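Decapping nuclease RAI1 (Candida albicans, PDB 5BUD) removes NAD caps from the 5' ends of RNAs as a metal-dependent hydrolase, and binds the exoribonuclease RAT1 directly, stabilising it and stimulating its activity. Local coordinates at residues F24-D29 and F78-K83; A84-E89 and T384-S389; E204-V209 and N241-L246. All coordinates share one frame; numbering follows the deposited sequence.

Contact 1: residues F24-D29 and F78-K83; sequences FSYARD and FNSLLK
Ser80 OG and Tyr26 OH share one water, which lies 2.6 Å from Ser80 OG and 2.7 Å from Tyr26 OH. This is helix-on-strand packing in the PD-(D/E)XK nuclease fold: the first turns of helix 78-92 pack against the side of strand 21-28 from which Tyr26 projects, and Tyr26 spans the gap between them. The ring runs out from the strand, with CG set between the backbone N and the carbonyl carbon (chi1 64°), and its phenol end reaches the helix at Leu81. The water sits at the ring edge, in its plane. Ser80 OG has a second partner in Asp77 OD2, just before the segment, so the serine hydroxyl is held by both the water and that carboxylate. No direct hydrogen bond joins strand to helix.

The rest is buried van der Waals packing. Leu81 crosses the tyrosine at about a right angle, bringing its CB to 3.6 Å from Tyr26 OH. Tyr34 of the neighbouring strand 34-35 touches both Tyr26 and Ser80, and Val209 of strand 205-214 touches both Tyr26 and Leu81, so the phenol is wedged among several elements of the fold. Along one side of the ring Leu81 CD1 packs 4.0 Å from Tyr26 CE1, while on the other Ser80 OG stands 4.0 Å from Tyr26 CE2.

Contact 2: residues A84-E89 and T384-S389; sequences AIIKYE and TEWRQS
Glu89 meets Arg387 and Trp386 together, and its carboxylate is where the two helices are polar to each other. OE1 takes two donors: Trp386 NE1 comes to 2.8 Å of Glu89 OE1 on the anti side, and Arg387 NE lies 2.9 Å from Glu89 OE1 on its syn lone pair. Arg387 NH2 then reaches Glu89 OE2 at 2.9 Å, also syn but tilted from the guanidinium plane, so the arginine grips the carboxylate side-on with two nitrogens. OE2 has a further donor in the backbone N of Ile96. On the arginine, NH1 pairs with Asp129 and NH2 also meets Gln131 OE1, so the buried charges of this network are matched.

Trp386 CG lies anti to the backbone N (chi1 161°), which carries the indole toward the opposing helix. Its N-H edge faces Glu89 OE1 nearly in the ring plane, and Ile86 CG2 covers one face 4.0 Å above it, offset toward the rim. Ser389 OG, 2.6 Å from Trp386 O, bonds back to the helix backbone.

The axes of segments 84-89 and 384-389 come within 10.6 Å at 26°, a near-parallel helix pair in which a bidentate salt bridge joins the C-terminal helix to helix 78-92.

Contact 3: residues E204-V209 and N241-L246; sequences EQYLSV and NHYVEL. With MN (manganese (II) ion), chain E; nucleotides of chain C.
This is a buried side-chain contact on one face of the nuclease sheet, made between two strands that are not neighbours: 217-228 runs between strands 205-214 and 243-250 and pairs antiparallel with both. With the closest CA atoms, those of Ser208 and Tyr243, 9.9 Å apart, only side chains can meet, and they do so over Ile225 of the intervening strand. Tyr206 OH donates to Tyr243 OH at 3.0 Å. The acceptor oxygen lies at the edge of the Tyr206 ring, in its plane, and the two side chains cross at about a right angle. Tyr206 CG is anti to the backbone N (chi1 178°), which sends its phenol across the sheet. Tyr243 OH also bonds Glu22 OE1, and the same carboxylate oxygen takes Ser208 OG, whose oxygen stands at the edge of the Tyr243 ring, 3.9 Å from Tyr243 CE2. Glu22 therefore ties both segments to strand 21-28.

Farther along strand 243-250 one of the manganese ions is bound, 2.1 Å from Glu245 OE1 and 2.2 Å from Leu246 O. Asp226 OD2, a water and both OP1 and OP2 of U1 of chain C, the bound RNA, complete six ligands. Lys247, probably a substrate contact, bonds Glu245 OE1 through NZ. Glu245-Leu246-Lys247 is the (D/E)XK element and, with Asp226, marks a PD-(D/E)XK nuclease active site.

The contacts lie at increasing distance from the manganese site in the order 3, 1, 2. Contact 3 includes two of the three protein ligands of one manganese; its centre is 13 Å from that of contact 1, where the Tyr26 side chain is about 13 Å from a bound manganese and about 8 Å from that of Glu224. Contact 2 is peripheral, its nearest atom about 20 Å from the RNA. Strands 21-28 and 205-214 join contacts 1 and 3 as sheet neighbours, Tyr26 O lying 2.8 Å from Leu207 N. Helix 78-92 serves contacts 1 and 2 in succession, and Phe24 packs onto its later turns, with Phe24 CD1 3.4 Å from Tyr88 CG. Contacts 2 and 3, with centres 24 Å apart, do not touch.

Contact 1: residues F24-D29 and F78-K83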
loop_
_atom_site.group_PDB
_atom_site.type_symbol
_atom_site.label_atom_id
_atom_site.label_comp_id
_atom_site.label_asym_id
_atom_site.label_seq_id
_atom_site.Cartn_x
_atom_site.Cartn_y
_atom_site.Cartn_z
ATOM N N PHE A 24 -11.121 10.614 -5.291
ATOM C CA PHE A 24 -12.262 10.234 -4.479
ATOM C C PHE A 24 -11.820 9.165 -3.494
ATOM O O PHE A 24 -10.645 8.796 -3.472
ATOM C CB PHE A 24 -13.411 9.692 -5.373
ATOM C CG PHE A 24 -13.028 8.465 -6.172
ATOM C CD1 PHE A 24 -12.486 8.590 -7.421
ATOM C CD2 PHE A 24 -13.183 7.204 -5.640
ATOM C CE1 PHE A 24 -12.101 7.490 -8.141
ATOM C CE2 PHE A 24 -12.816 6.078 -6.363
ATOM C CZ PHE A 24 -12.262 6.223 -7.610
ATOM N N SER A 25 -12.773 8.657 -2.709
ATOM C CA SER A 25 -12.549 7.575 -1.793
ATOM C C SER A 25 -13.719 6.617 -1.794
ATOM O O SER A 25 -14.793 6.943 -2.284
ATOM C CB SER A 25 -12.390 8.111 -0.383
ATOM O OG SER A 25 -13.513 8.887 -0.043
ATOM N N TYR A 26 -13.493 5.458 -1.193
ATOM C CA TYR A 26 -14.522 4.480 -0.950
ATOM C C TYR A 26 -14.041 3.678 0.258
ATOM O O TYR A 26 -12.983 3.999 0.818
ATOM C CB TYR A 26 -14.787 3.641 -2.216
ATOM C CG TYR A 26 -13.676 2.770 -2.742
ATOM C CD1 TYR A 26 -12.578 3.309 -3.380
ATOM C CD2 TYR A 26 -13.745 1.392 -2.640
ATOM C CE1 TYR A 26 -11.557 2.515 -3.891
ATOM C CE2 TYR A 26 -12.735 0.584 -3.137
ATOM C CZ TYR A 26 -11.638 1.153 -3.763
ATOM O OH TYR A 26 -10.655 0.325 -4.246
ATOM N N ALA A 27 -14.792 2.657 0.673
ATOM C CA ALA A 27 -14.526 2.013 1.927
ATOM C C ALA A 27 -14.914 0.550 1.875
ATOM O O ALA A 27 -15.637 0.127 0.960
ATOM C CB ALA A 27 -15.290 2.742 3.038
ATOM N N ARG A 28 -14.418 -0.219 2.838
ATOM C CA ARG A 28 -14.894 -1.578 3.079
ATOM C C ARG A 28 -15.455 -1.645 4.487
ATOM O O ARG A 28 -14.799 -1.193 5.425
ATOM C CB ARG A 28 -13.770 -2.576 2.924
ATOM C CG ARG A 28 -14.264 -3.992 2.692
ATOM C CD ARG A 28 -13.114 -4.885 2.270
ATOM N NE ARG A 28 -12.205 -5.101 3.388
ATOM C CZ ARG A 28 -11.106 -5.825 3.326
ATOM N NH1 ARG A 28 -10.778 -6.445 2.204
ATOM N NH2 ARG A 28 -10.339 -5.943 4.394
ATOM N N ASP A 29 -16.668 -2.180 4.645
ATOM C CA ASP A 29 -17.296 -2.235 5.969
ATOM C C ASP A 29 -16.859 -3.458 6.749
ATOM O O ASP A 29 -16.080 -4.282 6.266
ATOM C CB ASP A 29 -18.836 -2.049 5.906
ATOM C CG ASP A 29 -19.598 -3.273 5.371
ATOM O OD1 ASP A 29 -19.075 -4.404 5.357
ATOM O OD2 ASP A 29 -20.765 -3.065 4.974
ATOM N N PHE A 78 -10.055 -5.439 -7.838
ATOM C CA PHE A 78 -10.332 -4.556 -8.970
ATOM C C PHE A 78 -11.802 -4.315 -9.257
ATOM O O PHE A 78 -12.178 -3.217 -9.714
ATOM C CB PHE A 78 -9.581 -4.989 -10.235
ATOM C CG PHE A 78 -8.543 -3.999 -10.681
ATOM C CD1 PHE A 78 -8.921 -2.829 -11.307
ATOM C CD2 PHE A 78 -7.208 -4.225 -10.471
ATOM C CE1 PHE A 78 -7.979 -1.894 -11.714
ATOM C CE2 PHE A 78 -6.256 -3.307 -10.895
ATOM C CZ PHE A 78 -6.646 -2.145 -11.505
ATOM N N ASN A 79 -12.643 -5.322 -9.032
ATOM C CA ASN A 79 -14.107 -5.145 -9.201
ATOM C C ASN A 79 -14.590 -3.912 -8.488
ATOM O O ASN A 79 -15.206 -3.030 -9.095
ATOM C CB ASN A 79 -14.869 -6.355 -8.668
ATOM C CG ASN A 79 -16.335 -6.339 -9.052
ATOM O OD1 ASN A 79 -17.154 -5.691 -8.397
ATOM N ND2 ASN A 79 -16.681 -7.065 -10.117
ATOM N N SER A 80 -14.306 -3.837 -7.193
ATOM C CA SER A 80 -14.779 -2.728 -6.377
ATOM C C SER A 80 -14.120 -1.415 -6.767
ATOM O O SER A 80 -14.781 -0.387 -6.797
ATOM C CB SER A 80 -14.647 -3.022 -4.873
ATOM O OG SER A 80 -13.298 -3.160 -4.452
ATOM N N LEU A 81 -12.846 -1.446 -7.147
ATOM C CA LEU A 81 -12.194 -0.221 -7.553
ATOM C C LEU A 81 -12.846 0.299 -8.832
ATOM O O LEU A 81 -13.131 1.472 -8.941
ATOM C CB LEU A 81 -10.687 -0.438 -7.755
ATOM C CG LEU A 81 -9.885 0.730 -8.376
ATOM C CD1 LEU A 81 -10.028 2.029 -7.591
ATOM C CD2 LEU A 81 -8.415 0.346 -8.497
ATOM N N LEU A 82 -13.101 -0.577 -9.804
ATOM C CA LEU A 82 -13.759 -0.123 -11.052
ATOM C C LEU A 82 -15.155 0.425 -10.807
ATOM O O LEU A 82 -15.574 1.366 -11.488
ATOM C CB LEU A 82 -13.816 -1.228 -12.118
ATOM C CG LEU A 82 -12.450 -1.690 -12.630
ATOM C CD1 LEU A 82 -12.640 -2.843 -13.594
ATOM C CD2 LEU A 82 -11.586 -0.558 -13.235
ATOM N N LYS A 83 -15.856 -0.149 -9.836
ATOM C CA LYS A 83 -17.230 0.278 -9.526
ATOM C C LYS A 83 -17.201 1.668 -8.937
ATOM O O LYS A 83 -18.052 2.535 -9.267
ATOM C CB LYS A 83 -17.906 -0.719 -8.601
ATOM C CG LYS A 83 -19.288 -0.308 -8.129
ATOM C CD LYS A 83 -20.316 -1.415 -8.290
ATOM C CE LYS A 83 -21.697 -0.987 -7.816
ATOM N NZ LYS A 83 -21.928 -1.510 -6.454
HETATM O O HOH W 1 -10.887 -2.312 -4.107
#

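Contact 2: residues A84-E89 and T384-S389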
loop_
_atom_site.group_PDB
_atom_site.type_symbol
_atom_site.label_atom_id
_atom_site.label_comp_id
_atom_site.label_asym_id
_atom_site.label_seq_id
_atom_site.Cartn_x
_atom_site.Cartn_y
_atom_site.Cartn_z
ATOM N N ALA A 84 -16.203 1.894 -8.074
ATOM C CA ALA A 84 -15.947 3.218 -7.517
ATOM C C ALA A 84 -15.593 4.186 -8.620
ATOM O O ALA A 84 -16.110 5.295 -8.643
ATOM C CB ALA A 84 -14.819 3.148 -6.481
ATOM N N ILE A 85 -14.725 3.770 -9.543
ATOM C CA ILE A 85 -14.352 4.610 -10.710
ATOM C C ILE A 85 -15.575 4.974 -11.606
ATOM O O ILE A 85 -15.711 6.117 -12.025
ATOM C CB ILE A 85 -13.233 3.937 -11.539
ATOM C CG1 ILE A 85 -11.878 4.061 -10.792
ATOM C CG2 ILE A 85 -13.112 4.557 -12.914
ATOM C CD1 ILE A 85 -10.718 3.285 -11.399
ATOM N N ILE A 86 -16.465 4.012 -11.875
ATOM C CA ILE A 86 -17.691 4.288 -12.678
ATOM C C ILE A 86 -18.549 5.363 -11.981
ATOM O O ILE A 86 -18.965 6.324 -12.600
ATOM C CB ILE A 86 -18.543 3.010 -12.909
ATOM C CG1 ILE A 86 -17.777 2.006 -13.787
ATOM C CG2 ILE A 86 -19.884 3.371 -13.560
ATOM C CD1 ILE A 86 -18.256 0.568 -13.646
ATOM N N LYS A 87 -18.757 5.220 -10.679
ATOM C CA LYS A 87 -19.473 6.243 -9.907
ATOM C C LYS A 87 -18.874 7.637 -10.054
ATOM O O LYS A 87 -19.605 8.618 -10.318
ATOM C CB LYS A 87 -19.527 5.858 -8.444
ATOM C CG LYS A 87 -20.416 6.757 -7.607
ATOM C CD LYS A 87 -20.706 6.129 -6.247
ATOM C CE LYS A 87 -21.539 7.055 -5.374
ATOM N NZ LYS A 87 -20.852 8.360 -5.199
ATOM N N TYR A 88 -17.545 7.739 -9.897
ATOM C CA TYR A 88 -16.867 9.027 -9.984
ATOM C C TYR A 88 -16.946 9.578 -11.377
ATOM O O TYR A 88 -17.253 10.744 -11.575
ATOM C CB TYR A 88 -15.384 8.890 -9.569
ATOM C CG TYR A 88 -14.562 10.175 -9.666
ATOM C CD1 TYR A 88 -14.749 11.226 -8.763
ATOM C CD2 TYR A 88 -13.572 10.317 -10.631
ATOM C CE1 TYR A 88 -13.992 12.395 -8.849
ATOM C CE2 TYR A 88 -12.805 11.473 -10.724
ATOM C CZ TYR A 88 -13.022 12.507 -9.839
ATOM O OH TYR A 88 -12.247 13.634 -9.950
ATOM N N GLU A 89 -16.614 8.753 -12.362
ATOM C CA GLU A 89 -16.564 9.214 -13.730
ATOM C C GLU A 89 -17.966 9.591 -14.243
ATOM O O GLU A 89 -18.085 10.443 -15.100
ATOM C CB GLU A 89 -15.923 8.154 -14.627
ATOM C CG GLU A 89 -14.433 7.885 -14.346
ATOM C CD GLU A 89 -13.804 6.877 -15.315
ATOM O OE1 GLU A 89 -14.545 6.059 -15.937
ATOM O OE2 GLU A 89 -12.553 6.918 -15.483
ATOM N N THR A 384 -16.435 -1.942 -18.682
ATOM C CA THR A 384 -16.234 -1.864 -20.136
ATOM C C THR A 384 -17.417 -1.146 -20.830
ATOM O O THR A 384 -17.213 -0.257 -21.673
ATOM C CB THR A 384 -15.935 -3.251 -20.762
ATOM O OG1 THR A 384 -17.028 -4.159 -20.543
ATOM C CG2 THR A 384 -14.665 -3.867 -20.143
ATOM N N GLU A 385 -18.640 -1.496 -20.433
ATOM C CA GLU A 385 -19.838 -0.842 -20.988
ATOM C C GLU A 385 -19.842 0.636 -20.674
ATOM O O GLU A 385 -20.089 1.457 -21.557
ATOM C CB GLU A 385 -21.121 -1.448 -20.433
ATOM C CG GLU A 385 -22.353 -0.888 -21.101
ATOM C CD GLU A 385 -23.652 -1.431 -20.542
ATOM O OE1 GLU A 385 -23.698 -2.591 -20.091
ATOM O OE2 GLU A 385 -24.634 -0.676 -20.577
ATOM N N TRP A 386 -19.585 0.979 -19.408
ATOM C CA TRP A 386 -19.484 2.392 -19.048
ATOM C C TRP A 386 -18.503 3.114 -19.972
ATOM O O TRP A 386 -18.837 4.153 -20.539
ATOM C CB TRP A 386 -19.095 2.599 -17.579
ATOM C CG TRP A 386 -18.541 3.984 -17.328
ATOM C CD1 TRP A 386 -17.243 4.312 -16.999
ATOM C CD2 TRP A 386 -19.250 5.233 -17.441
ATOM N NE1 TRP A 386 -17.109 5.688 -16.896
ATOM C CE2 TRP A 386 -18.319 6.274 -17.157
ATOM C CE3 TRP A 386 -20.572 5.577 -17.755
ATOM C CZ2 TRP A 386 -18.679 7.618 -17.161
ATOM C CZ3 TRP A 386 -20.923 6.928 -17.773
ATOM C CH2 TRP A 386 -19.978 7.928 -17.475
ATOM N N ARG A 387 -17.299 2.582 -20.135
ATOM C CA ARG A 387 -16.297 3.293 -20.949
ATOM C C ARG A 387 -16.638 3.379 -22.464
ATOM O O ARG A 387 -16.350 4.404 -23.141
ATOM C CB ARG A 387 -14.894 2.707 -20.757
ATOM C CG ARG A 387 -14.287 2.979 -19.378
ATOM C CD ARG A 387 -13.992 4.467 -19.183
ATOM N NE ARG A 387 -13.115 4.726 -18.046
ATOM C CZ ARG A 387 -11.786 4.623 -18.067
ATOM N NH1 ARG A 387 -11.153 4.238 -19.159
ATOM N NH2 ARG A 387 -11.090 4.881 -16.960
ATOM N N GLN A 388 -17.236 2.313 -22.986
ATOM C CA GLN A 388 -17.696 2.298 -24.380
ATOM C C GLN A 388 -18.779 3.347 -24.601
ATOM O O GLN A 388 -18.842 3.944 -25.672
ATOM C CB GLN A 388 -18.232 0.922 -24.771
ATOM C CG GLN A 388 -17.148 -0.134 -24.913
ATOM C CD GLN A 388 -17.667 -1.544 -24.691
ATOM O OE1 GLN A 388 -18.861 -1.761 -24.429
ATOM N NE2 GLN A 388 -16.766 -2.510 -24.760
ATOM N N SER A 389 -19.600 3.579 -23.577
ATOM C CA SER A 389 -20.695 4.567 -23.638
ATOM C C SER A 389 -20.256 6.028 -23.775
ATOM O O SER A 389 -21.028 6.847 -24.271
ATOM C CB SER A 389 -21.606 4.452 -22.413
ATOM O OG SER A 389 -21.110 5.204 -21.318
#

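Contact 3: residues E204-V209 and N241-L246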
loop_
_atom_site.group_PDB
_atom_site.type_symbol
_atom_site.label_atom_id
_atom_site.label_comp_id
_atom_site.label_asym_id
_atom_site.label_seq_id
_atom_site.Cartn_x
_atom_site.Cartn_y
_atom_site.Cartn_z
ATOM N N GLU A 204 -12.558 -3.599 8.231
ATOM C CA GLU A 204 -12.887 -2.228 7.883
ATOM C C GLU A 204 -11.689 -1.546 7.235
ATOM O O GLU A 204 -10.565 -1.733 7.690
ATOM C CB GLU A 204 -13.312 -1.448 9.122
ATOM C CG GLU A 204 -14.595 -1.952 9.790
ATOM C CD GLU A 204 -14.846 -1.199 11.086
ATOM O OE1 GLU A 204 -14.164 -1.505 12.094
ATOM O OE2 GLU A 204 -15.697 -0.287 11.083
ATOM N N GLN A 205 -11.947 -0.763 6.191
ATOM C CA GLN A 205 -10.899 -0.067 5.452
ATOM C C GLN A 205 -11.451 1.211 4.851
ATOM O O GLN A 205 -12.613 1.259 4.431
ATOM C CB GLN A 205 -10.426 -0.883 4.249
ATOM C CG GLN A 205 -9.821 -2.233 4.495
ATOM C CD GLN A 205 -9.347 -2.845 3.175
ATOM O OE1 GLN A 205 -10.055 -2.791 2.148
ATOM N NE2 GLN A 205 -8.157 -3.416 3.191
ATOM N N TYR A 206 -10.600 2.227 4.775
ATOM C CA TYR A 206 -10.882 3.428 4.045
ATOM C C TYR A 206 -9.852 3.544 2.931
ATOM O O TYR A 206 -8.630 3.549 3.200
ATOM C CB TYR A 206 -10.774 4.612 4.965
ATOM C CG TYR A 206 -10.996 5.950 4.318
ATOM C CD1 TYR A 206 -12.274 6.459 4.101
ATOM C CD2 TYR A 206 -9.928 6.729 3.950
ATOM C CE1 TYR A 206 -12.453 7.715 3.511
ATOM C CE2 TYR A 206 -10.099 7.962 3.380
ATOM C CZ TYR A 206 -11.350 8.461 3.185
ATOM O OH TYR A 206 -11.429 9.707 2.589
ATOM N N LEU A 207 -10.334 3.642 1.697
ATOM C CA LEU A 207 -9.460 3.688 0.549
ATOM C C LEU A 207 -9.530 5.003 -0.193
ATOM O O LEU A 207 -10.609 5.460 -0.596
ATOM C CB LEU A 207 -9.739 2.530 -0.411
ATOM C CG LEU A 207 -9.564 1.157 0.256
ATOM C CD1 LEU A 207 -10.924 0.613 0.648
ATOM C CD2 LEU A 207 -8.857 0.183 -0.673
ATOM N N SER A 208 -8.352 5.574 -0.416
ATOM C CA SER A 208 -8.194 6.759 -1.211
ATOM C C SER A 208 -7.751 6.337 -2.602
ATOM O O SER A 208 -6.900 5.456 -2.769
ATOM C CB SER A 208 -7.116 7.645 -0.596
ATOM O OG SER A 208 -7.006 8.887 -1.239
ATOM N N VAL A 209 -8.316 6.992 -3.595
ATOM C CA VAL A 209 -7.857 6.893 -4.954
ATOM C C VAL A 209 -7.304 8.239 -5.349
ATOM O O VAL A 209 -8.009 9.256 -5.315
ATOM C CB VAL A 209 -8.976 6.466 -5.913
ATOM C CG1 VAL A 209 -8.465 6.422 -7.336
ATOM C CG2 VAL A 209 -9.455 5.089 -5.529
ATOM N N ASN A 241 -2.914 15.776 2.509
ATOM C CA ASN A 241 -2.063 16.407 3.500
ATOM C C ASN A 241 -2.403 16.093 4.957
ATOM O O ASN A 241 -1.571 16.312 5.820
ATOM C CB ASN A 241 -2.037 17.936 3.288
ATOM C CG ASN A 241 -1.230 18.353 2.058
ATOM O OD1 ASN A 241 -0.471 17.577 1.518
ATOM N ND2 ASN A 241 -1.396 19.597 1.622
ATOM N N HIS A 242 -3.606 15.562 5.225
ATOM C CA HIS A 242 -4.020 15.241 6.580
ATOM C C HIS A 242 -4.044 13.754 6.940
ATOM O O HIS A 242 -4.389 13.398 8.068
ATOM C CB HIS A 242 -5.379 15.912 6.849
ATOM C CG HIS A 242 -5.267 17.390 6.975
ATOM N ND1 HIS A 242 -5.212 18.023 8.193
ATOM C CD2 HIS A 242 -5.086 18.348 6.043
ATOM C CE1 HIS A 242 -5.020 19.317 8.002
ATOM N NE2 HIS A 242 -4.955 19.538 6.704
ATOM N N TYR A 243 -3.654 12.895 6.004
ATOM C CA TYR A 243 -3.636 11.456 6.248
ATOM C C TYR A 243 -2.372 11.007 6.988
ATOM O O TYR A 243 -1.333 11.665 6.912
ATOM C CB TYR A 243 -3.768 10.684 4.930
ATOM C CG TYR A 243 -5.106 10.809 4.214
ATOM C CD1 TYR A 243 -6.277 11.061 4.894
ATOM C CD2 TYR A 243 -5.187 10.604 2.849
ATOM C CE1 TYR A 243 -7.501 11.144 4.217
ATOM C CE2 TYR A 243 -6.389 10.679 2.174
ATOM C CZ TYR A 243 -7.547 10.962 2.865
ATOM O OH TYR A 243 -8.742 11.035 2.177
ATOM N N VAL A 244 -2.501 9.893 7.705
ATOM C CA VAL A 244 -1.449 9.318 8.525
ATOM C C VAL A 244 -1.385 7.823 8.274
ATOM O O VAL A 244 -2.449 7.123 8.117
ATOM C CB VAL A 244 -1.726 9.535 10.026
ATOM C CG1 VAL A 244 -0.615 8.967 10.870
ATOM C CG2 VAL A 244 -1.947 11.007 10.338
ATOM N N GLU A 245 -0.150 7.328 8.251
ATOM C CA GLU A 245 0.159 5.906 8.232
ATOM C C GLU A 245 0.679 5.465 9.574
ATOM O O GLU A 245 1.603 6.092 10.146
ATOM C CB GLU A 245 1.203 5.613 7.147
ATOM C CG GLU A 245 1.671 4.174 7.023
ATOM C CD GLU A 245 0.589 3.170 6.664
ATOM O OE1 GLU A 245 0.703 2.032 7.188
ATOM O OE2 GLU A 245 -0.335 3.489 5.851
ATOM N N LEU A 246 0.105 4.375 10.073
ATOM C CA LEU A 246 0.517 3.789 11.336
ATOM C C LEU A 246 1.394 2.575 11.109
ATOM O O LEU A 246 1.190 1.810 10.169
ATOM C CB LEU A 246 -0.716 3.416 12.205
ATOM C CG LEU A 246 -1.633 4.609 12.476
ATOM C CD1 LEU A 246 -2.811 4.186 13.338
ATOM C CD2 LEU A 246 -0.918 5.756 13.202
HETATM MN MN MN E . -0.339 1.015 8.754
ATOM O OP3 U C 1 0.579 -1.596 5.786
ATOM P P U C 1 0.026 -1.318 7.140
ATOM O OP1 U C 1 1.066 -0.806 8.083
ATOM O OP2 U C 1 -1.256 -0.533 7.070
ATOM O "O5'" U C 1 -0.378 -2.786 7.635
ATOM C "C5'" U C 1 -1.361 -2.931 8.673
ATOM C "C4'" U C 1 -1.072 -4.129 9.550
ATOM O "O4'" U C 1 -1.484 -5.342 8.871
ATOM C "C3'" U C 1 0.378 -4.399 9.937
ATOM O "O3'" U C 1 0.781 -3.557 11.013
ATOM C "C2'" U C 1 0.283 -5.860 10.358
ATOM O "O2'" U C 1 -0.368 -6.037 11.596
ATOM C "C1'" U C 1 -0.667 -6.415 9.293
ATOM N N1 U C 1 0.020 -6.981 8.122
ATOM C C2 U C 1 0.506 -8.265 8.252
ATOM O O2 U C 1 0.371 -8.920 9.265
ATOM N N3 U C 1 1.127 -8.762 7.135
ATOM C C4 U C 1 1.325 -8.117 5.933
ATOM O O4 U C 1 1.908 -8.703 5.022
ATOM C C5 U C 1 0.808 -6.784 5.881
ATOM C C6 U C 1 0.195 -6.270 6.954
HETATM O O HOH W 2 -1.195 0.144 10.527
#